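Local coordinates for protein endonuclease NucS (Thermococcus kodakarensis KOD1, PDB 5GKE) that binds double-stranded DNA as a mismatch restriction endonuclease and probably also cleaves the single-stranded extremities of branched DNA structures, at residues V190-L193 with K194-E198; A136-I139 with F140-E144. The protein carries 1 engineered substitution. All coordinates share one frame; numbering follows the deposited sequence.

Interaction 1: V190-L193 with K194-E198; sequences VRQL and KSYVE. With nucleotides of chain C; nucleotides of chain D.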
loop_
_atom_site.group_PDB
_atom_site.type_symbol
_atom_site.label_atom_id
_atom_site.label_comp_id
_atom_site.label_asym_id
_atom_site.label_seq_id
_atom_site.Cartn_x
_atom_site.Cartn_y
_atom_site.Cartn_z
ATOM N N VAL A 190 4.987 18.050 -7.389
ATOM C CA VAL A 190 5.065 19.443 -7.815
ATOM C C VAL A 190 3.836 20.217 -7.342
ATOM O O VAL A 190 3.932 21.396 -7.006
ATOM C CB VAL A 190 5.232 19.545 -9.341
ATOM C CG1 VAL A 190 5.491 20.963 -9.737
ATOM C CG2 VAL A 190 6.434 18.687 -9.786
ATOM N N ARG A 191 2.703 19.526 -7.276
ATOM C CA ARG A 191 1.465 20.080 -6.758
ATOM C C ARG A 191 1.593 20.394 -5.280
ATOM O O ARG A 191 1.080 21.403 -4.814
ATOM C CB ARG A 191 0.287 19.113 -6.965
ATOM C CG ARG A 191 -0.088 18.851 -8.403
ATOM C CD ARG A 191 -1.488 18.252 -8.513
ATOM N NE ARG A 191 -1.717 17.785 -9.873
ATOM C CZ ARG A 191 -1.669 16.513 -10.263
ATOM N NH1 ARG A 191 -1.437 15.538 -9.389
ATOM N NH2 ARG A 191 -1.877 16.217 -11.539
ATOM N N GLN A 192 2.239 19.493 -4.543
ATOM C CA GLN A 192 2.585 19.742 -3.151
ATOM C C GLN A 192 3.430 21.022 -3.035
ATOM O O GLN A 192 3.054 21.969 -2.353
ATOM C CB GLN A 192 3.357 18.553 -2.576
ATOM C CG GLN A 192 2.565 17.636 -1.657
ATOM C CD GLN A 192 3.402 16.436 -1.195
ATOM O OE1 GLN A 192 4.050 16.453 -0.127
ATOM N NE2 GLN A 192 3.402 15.401 -2.006
ATOM N N LEU A 193 4.563 21.030 -3.732
ATOM C CA LEU A 193 5.484 22.150 -3.738
ATOM C C LEU A 193 4.812 23.480 -4.114
ATOM O O LEU A 193 4.973 24.467 -3.421
ATOM C CB LEU A 193 6.638 21.867 -4.704
ATOM C CG LEU A 193 7.712 22.965 -4.752
ATOM C CD1 LEU A 193 8.243 23.234 -3.347
ATOM C CD2 LEU A 193 8.866 22.610 -5.702
ATOM N N LYS A 194 4.077 23.498 -5.220
ATOM C CA LYS A 194 3.399 24.699 -5.674
ATOM C C LYS A 194 2.437 25.182 -4.602
ATOM O O LYS A 194 2.366 26.368 -4.290
ATOM C CB LYS A 194 2.654 24.425 -6.990
ATOM C CG LYS A 194 1.677 25.509 -7.452
ATOM C CD LYS A 194 1.226 25.241 -8.886
ATOM C CE LYS A 194 0.372 26.366 -9.460
ATOM N NZ LYS A 194 -0.968 26.444 -8.847
ATOM N N SER A 195 1.698 24.244 -4.036
ATOM C CA SER A 195 0.751 24.553 -2.986
ATOM C C SER A 195 1.426 25.233 -1.783
ATOM O O SER A 195 0.885 26.187 -1.207
ATOM C CB SER A 195 0.035 23.276 -2.550
ATOM O OG SER A 195 -1.029 23.552 -1.668
ATOM N N TYR A 196 2.611 24.761 -1.410
ATOM C CA TYR A 196 3.261 25.308 -0.222
ATOM C C TYR A 196 3.799 26.693 -0.521
ATOM O O TYR A 196 3.680 27.611 0.290
ATOM C CB TYR A 196 4.388 24.403 0.265
ATOM C CG TYR A 196 3.932 23.009 0.600
ATOM C CD1 TYR A 196 2.669 22.779 1.156
ATOM C CD2 TYR A 196 4.763 21.910 0.354
ATOM C CE1 TYR A 196 2.249 21.495 1.457
ATOM C CE2 TYR A 196 4.355 20.617 0.659
ATOM C CZ TYR A 196 3.102 20.416 1.198
ATOM O OH TYR A 196 2.710 19.139 1.487
ATOM N N VAL A 197 4.395 26.832 -1.697
ATOM C CA VAL A 197 4.981 28.090 -2.100
ATOM C C VAL A 197 3.920 29.193 -2.115
ATOM O O VAL A 197 4.164 30.297 -1.636
ATOM C CB VAL A 197 5.641 27.977 -3.468
ATOM C CG1 VAL A 197 5.900 29.369 -4.058
ATOM C CG2 VAL A 197 6.927 27.183 -3.354
ATOM N N GLU A 198 2.740 28.875 -2.639
ATOM C CA GLU A 198 1.673 29.857 -2.730
ATOM C C GLU A 198 1.224 30.293 -1.348
ATOM O O GLU A 198 1.043 31.481 -1.092
ATOM C CB GLU A 198 0.483 29.304 -3.522
ATOM C CG GLU A 198 0.714 29.288 -5.012
ATOM C CD GLU A 198 -0.386 28.579 -5.785
ATOM O OE1 GLU A 198 -1.427 28.218 -5.181
ATOM O OE2 GLU A 198 -0.196 28.380 -7.007
ATOM P P DA C 5 -0.043 17.458 3.469
ATOM O OP1 DA C 5 0.764 18.690 3.328
ATOM O OP2 DA C 5 -1.218 17.170 2.611
ATOM O "O5'" DA C 5 0.983 16.239 3.361
ATOM C "C5'" DA C 5 2.201 16.290 4.076
ATOM C "C4'" DA C 5 2.927 14.968 3.977
ATOM O "O4'" DA C 5 2.182 13.947 4.697
ATOM C "C3'" DA C 5 3.111 14.445 2.549
ATOM O "O3'" DA C 5 4.456 14.007 2.384
ATOM C "C2'" DA C 5 2.103 13.296 2.470
ATOM C "C1'" DA C 5 2.114 12.796 3.898
ATOM N N9 DA C 5 0.929 12.021 4.244
ATOM C C8 DA C 5 -0.369 12.295 3.910
ATOM N N7 DA C 5 -1.226 11.397 4.338
ATOM C C5 DA C 5 -0.430 10.461 4.985
ATOM C C6 DA C 5 -0.727 9.253 5.654
ATOM N N6 DA C 5 -1.965 8.768 5.793
ATOM N N1 DA C 5 0.301 8.563 6.181
ATOM C C2 DA C 5 1.542 9.045 6.046
ATOM N N3 DA C 5 1.947 10.161 5.444
ATOM C C4 DA C 5 0.900 10.830 4.930
ATOM P P DG D 5 -2.500 12.930 -12.314
ATOM O OP1 DG D 5 -3.509 13.966 -12.650
ATOM O OP2 DG D 5 -1.289 13.308 -11.564
ATOM O "O5'" DG D 5 -3.251 11.771 -11.519
ATOM C "C5'" DG D 5 -4.415 11.175 -12.074
ATOM C "C4'" DG D 5 -4.805 9.932 -11.296
ATOM O "O4'" DG D 5 -3.730 8.946 -11.373
ATOM C "C3'" DG D 5 -5.060 10.154 -9.795
ATOM O "O3'" DG D 5 -6.166 9.378 -9.397
ATOM C "C2'" DG D 5 -3.774 9.635 -9.164
ATOM C "C1'" DG D 5 -3.491 8.462 -10.078
ATOM N N9 DG D 5 -2.129 7.939 -9.977
ATOM C C8 DG D 5 -0.964 8.651 -9.824
ATOM N N7 DG D 5 0.099 7.891 -9.741
ATOM C C5 DG D 5 -0.404 6.596 -9.827
ATOM C C6 DG D 5 0.265 5.346 -9.791
ATOM O O6 DG D 5 1.472 5.131 -9.675
ATOM N N1 DG D 5 -0.624 4.278 -9.908
ATOM C C2 DG D 5 -1.987 4.409 -10.049
ATOM N N2 DG D 5 -2.694 3.272 -10.148
ATOM N N3 DG D 5 -2.615 5.573 -10.086
ATOM C C4 DG D 5 -1.768 6.615 -9.973
ATOM P P DC C 6 4.951 13.186 1.088
ATOM O OP1 DC C 6 6.106 13.925 0.530
ATOM O OP2 DC C 6 3.835 12.817 0.192
ATOM O "O5'" DC C 6 5.544 11.862 1.747
ATOM C "C5'" DC C 6 6.553 11.985 2.737
ATOM C "C4'" DC C 6 6.906 10.640 3.330
ATOM O "O4'" DC C 6 5.710 9.993 3.826
ATOM C "C3'" DC C 6 7.536 9.649 2.365
ATOM O "O3'" DC C 6 8.427 8.821 3.089
ATOM C "C2'" DC C 6 6.325 8.871 1.862
ATOM C "C1'" DC C 6 5.506 8.774 3.139
ATOM N N1 DC C 6 4.033 8.602 2.936
ATOM C C2 DC C 6 3.385 7.496 3.492
ATOM O O2 DC C 6 4.050 6.658 4.109
ATOM N N3 DC C 6 2.047 7.364 3.327
ATOM C C4 DC C 6 1.361 8.298 2.649
ATOM N N4 DC C 6 0.040 8.127 2.509
ATOM C C5 DC C 6 2.003 9.437 2.081
ATOM C C6 DC C 6 3.326 9.552 2.253
#

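Interaction 2: A136-I139 with F140-E144; sequences AELI and FENPE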
loop_
_atom_site.group_PDB
_atom_site.type_symbol
_atom_site.label_atom_id
_atom_site.label_comp_id
_atom_site.label_asym_id
_atom_site.label_seq_id
_atom_site.Cartn_x
_atom_site.Cartn_y
_atom_site.Cartn_z
ATOM N N ALA A 136 16.481 14.333 4.281
ATOM C CA ALA A 136 16.300 15.488 5.135
ATOM C C ALA A 136 17.525 15.669 6.039
ATOM O O ALA A 136 18.154 16.733 6.024
ATOM C CB ALA A 136 15.002 15.346 5.955
ATOM N N GLU A 137 17.870 14.622 6.793
ATOM C CA GLU A 137 19.051 14.622 7.670
ATOM C C GLU A 137 20.341 14.990 6.941
ATOM O O GLU A 137 21.176 15.716 7.467
ATOM C CB GLU A 137 19.213 13.257 8.352
ATOM C CG GLU A 137 18.124 12.982 9.398
ATOM C CD GLU A 137 18.098 11.553 9.900
ATOM O OE1 GLU A 137 19.119 10.843 9.760
ATOM O OE2 GLU A 137 17.043 11.137 10.432
ATOM N N LEU A 138 20.496 14.505 5.723
ATOM C CA LEU A 138 21.645 14.880 4.926
ATOM C C LEU A 138 21.644 16.383 4.714
ATOM O O LEU A 138 22.666 17.043 4.867
ATOM C CB LEU A 138 21.631 14.156 3.582
ATOM C CG LEU A 138 22.752 14.534 2.618
ATOM C CD1 LEU A 138 24.082 14.436 3.312
ATOM C CD2 LEU A 138 22.730 13.614 1.431
ATOM N N ILE A 139 20.479 16.917 4.378
ATOM C CA ILE A 139 20.382 18.314 4.007
ATOM C C ILE A 139 20.645 19.226 5.208
ATOM O O ILE A 139 21.209 20.300 5.061
ATOM C CB ILE A 139 19.018 18.601 3.368
ATOM C CG1 ILE A 139 18.953 17.888 2.012
ATOM C CG2 ILE A 139 18.819 20.089 3.172
ATOM C CD1 ILE A 139 17.628 17.992 1.283
ATOM N N PHE A 140 20.288 18.785 6.404
ATOM C CA PHE A 140 20.625 19.564 7.588
ATOM C C PHE A 140 22.127 19.465 7.915
ATOM O O PHE A 140 22.760 20.470 8.233
ATOM C CB PHE A 140 19.759 19.129 8.776
ATOM C CG PHE A 140 18.422 19.819 8.818
ATOM C CD1 PHE A 140 17.413 19.452 7.944
ATOM C CD2 PHE A 140 18.186 20.860 9.706
ATOM C CE1 PHE A 140 16.186 20.106 7.956
ATOM C CE2 PHE A 140 16.968 21.511 9.724
ATOM C CZ PHE A 140 15.964 21.132 8.845
ATOM N N GLU A 141 22.700 18.268 7.813
ATOM C CA GLU A 141 24.139 18.085 8.009
ATOM C C GLU A 141 24.939 18.882 6.992
ATOM O O GLU A 141 25.962 19.462 7.329
ATOM C CB GLU A 141 24.535 16.611 7.895
ATOM C CG GLU A 141 24.064 15.709 9.020
ATOM C CD GLU A 141 24.510 14.259 8.815
ATOM O OE1 GLU A 141 25.559 14.032 8.167
ATOM O OE2 GLU A 141 23.808 13.343 9.292
ATOM N N ASN A 142 24.472 18.898 5.746
ATOM C CA ASN A 142 25.203 19.525 4.644
ATOM C C ASN A 142 24.331 20.336 3.697
ATOM O O ASN A 142 24.115 19.915 2.558
ATOM C CB ASN A 142 25.935 18.467 3.810
ATOM C CG ASN A 142 27.055 17.800 4.564
ATOM O OD1 ASN A 142 26.881 16.713 5.120
ATOM N ND2 ASN A 142 28.220 18.442 4.585
ATOM N N PRO A 143 23.853 21.508 4.141
ATOM C CA PRO A 143 22.927 22.303 3.317
ATOM C C PRO A 143 23.462 22.699 1.941
ATOM O O PRO A 143 22.673 23.038 1.058
ATOM C CB PRO A 143 22.672 23.552 4.177
ATOM C CG PRO A 143 23.669 23.486 5.308
ATOM C CD PRO A 143 23.959 22.043 5.507
ATOM N N GLU A 144 24.773 22.647 1.747
ATOM C CA GLU A 144 25.343 23.035 0.458
ATOM C C GLU A 144 25.037 22.017 -0.639
ATOM O O GLU A 144 25.266 22.304 -1.814
ATOM C CB GLU A 144 26.857 23.247 0.573
ATOM C CG GLU A 144 27.660 21.988 0.856
ATOM C CD GLU A 144 27.517 21.496 2.290
ATOM O OE1 GLU A 144 26.926 22.232 3.120
ATOM O OE2 GLU A 144 27.997 20.375 2.585
#

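Interaction 1: V190-L193 with K194-E198
Gln192 and Tyr196, one turn apart on helix 187-204, lie side by side and both point at the backbone of DNA chain C. This helix is the crossover of a beta-alpha-beta unit, between strands 175-180 and 208-214 of the PD-(D/E)XK-type nuclease domain. The Tyr196 hydroxyl donates a hydrogen bond to the phosphate of DA5 of chain C, OH lying 2.7 Å from OP1, with that oxygen at the edge of the ring. Its CG is set anti to the carbonyl carbon (chi1 -59°), which brings the ring back over the preceding turn; there Gln192 O stands 3.1 Å above one ring face, displaced toward the rim, while also accepting the Tyr196 N-H. The Gln192 amide is turned 84° from the ring plane, and its side chain comes within about 3 Å of the bound magnesium ion, whose site also includes Glu179. A phenylalanine in place of Tyr196 would probably keep the ring beside Gln192 but leave the DA5 phosphate without its hydroxyl donor.

Arg191 serves the other DNA strand, chain D. Its extended chain presents the guanidinium edge-on to DG5, and OP2 is gripped twice in that plane, NH1 at 3.1 Å and NH2 at 3.0 Å; the additional NH2 bond to OP1 is weak. Farther out, Lys194 NZ forms a salt bridge with Glu198 OE2 at 2.8 Å, and each of these charges has a second partner in the same pair of residues of the second subunit, so the helix is held at the dimer interface. Facing the domain interior, Val190 packs on helix 219-227, and Leu193 CD1 meets Val197 CG2 at 4.2 Å.

Interaction 2: A136-I139 with F140-E144
Glu141 lies along the carbonyl of Glu137, one turn earlier in helix 132-141. Its CB is 3.5 Å from Glu137 O and its CG closer still, at 3.3 Å from the same oxygen; beyond this the extended chain draws off, CD standing 3.9 Å and OE2 4.0 Å from Glu137 O. CG sits anti to the carbonyl carbon (chi1 -70°), which directs the chain back along the helix and leaves the carboxylate on the same side as that of Glu137. The two like charges are not in contact, Glu137 OE1 lying 5.3 Å from Glu141 OE2. Glu137 O itself accepts the Glu141 N-H, in a nearly straight bond with an angle of 169° at the hydrogen.

Phe140 turns one edge of its ring to Ala136 O, which lies in the ring plane 3.4 Å from CD1, and the ring also makes a cation-pi contact with Arg155 of strand 151-158. On the buried side, Ile139 rests on Leu178 and Leu180 of strand 175-180.

The helical bonding runs as far as Asn142, whose N-H reaches Leu138 O. Asn142 then leaves helical backbone angles, and its ND2 binds Glu144 OE2 at 2.8 Å, using the syn lone pair of that oxygen. Next in the series, Ile139 O faces Pro143 N, which has no hydrogen to give; Pro143 CD instead touches that oxygen at 3.3 Å. The arrangement is that of an alpha-helix C-terminus ended by a proline, here on a helix packed against the sheet of the nuclease domain.

Interactions 1 and 2 belong to the same C-terminal nuclease domain, but their centres are 21 Å apart and their nearest atoms about 12 Å, so they do not touch. Strand 175-180 connects them: its Val177 and Glu179 meet side chains of 190-198, whereas its Leu178 and Leu180 meet those of 136-139, as expected for alternating residues of one strand. The two contacts stand differently to the magnesium ion and DNA. In interaction 1 a side chain comes within about 3 Å of the magnesium ion, and two residues bond to DNA phosphates; in interaction 2 the Ala136 side chain is about 10 Å from the ion, and the nearest atom about 9 Å from the nucleic acid.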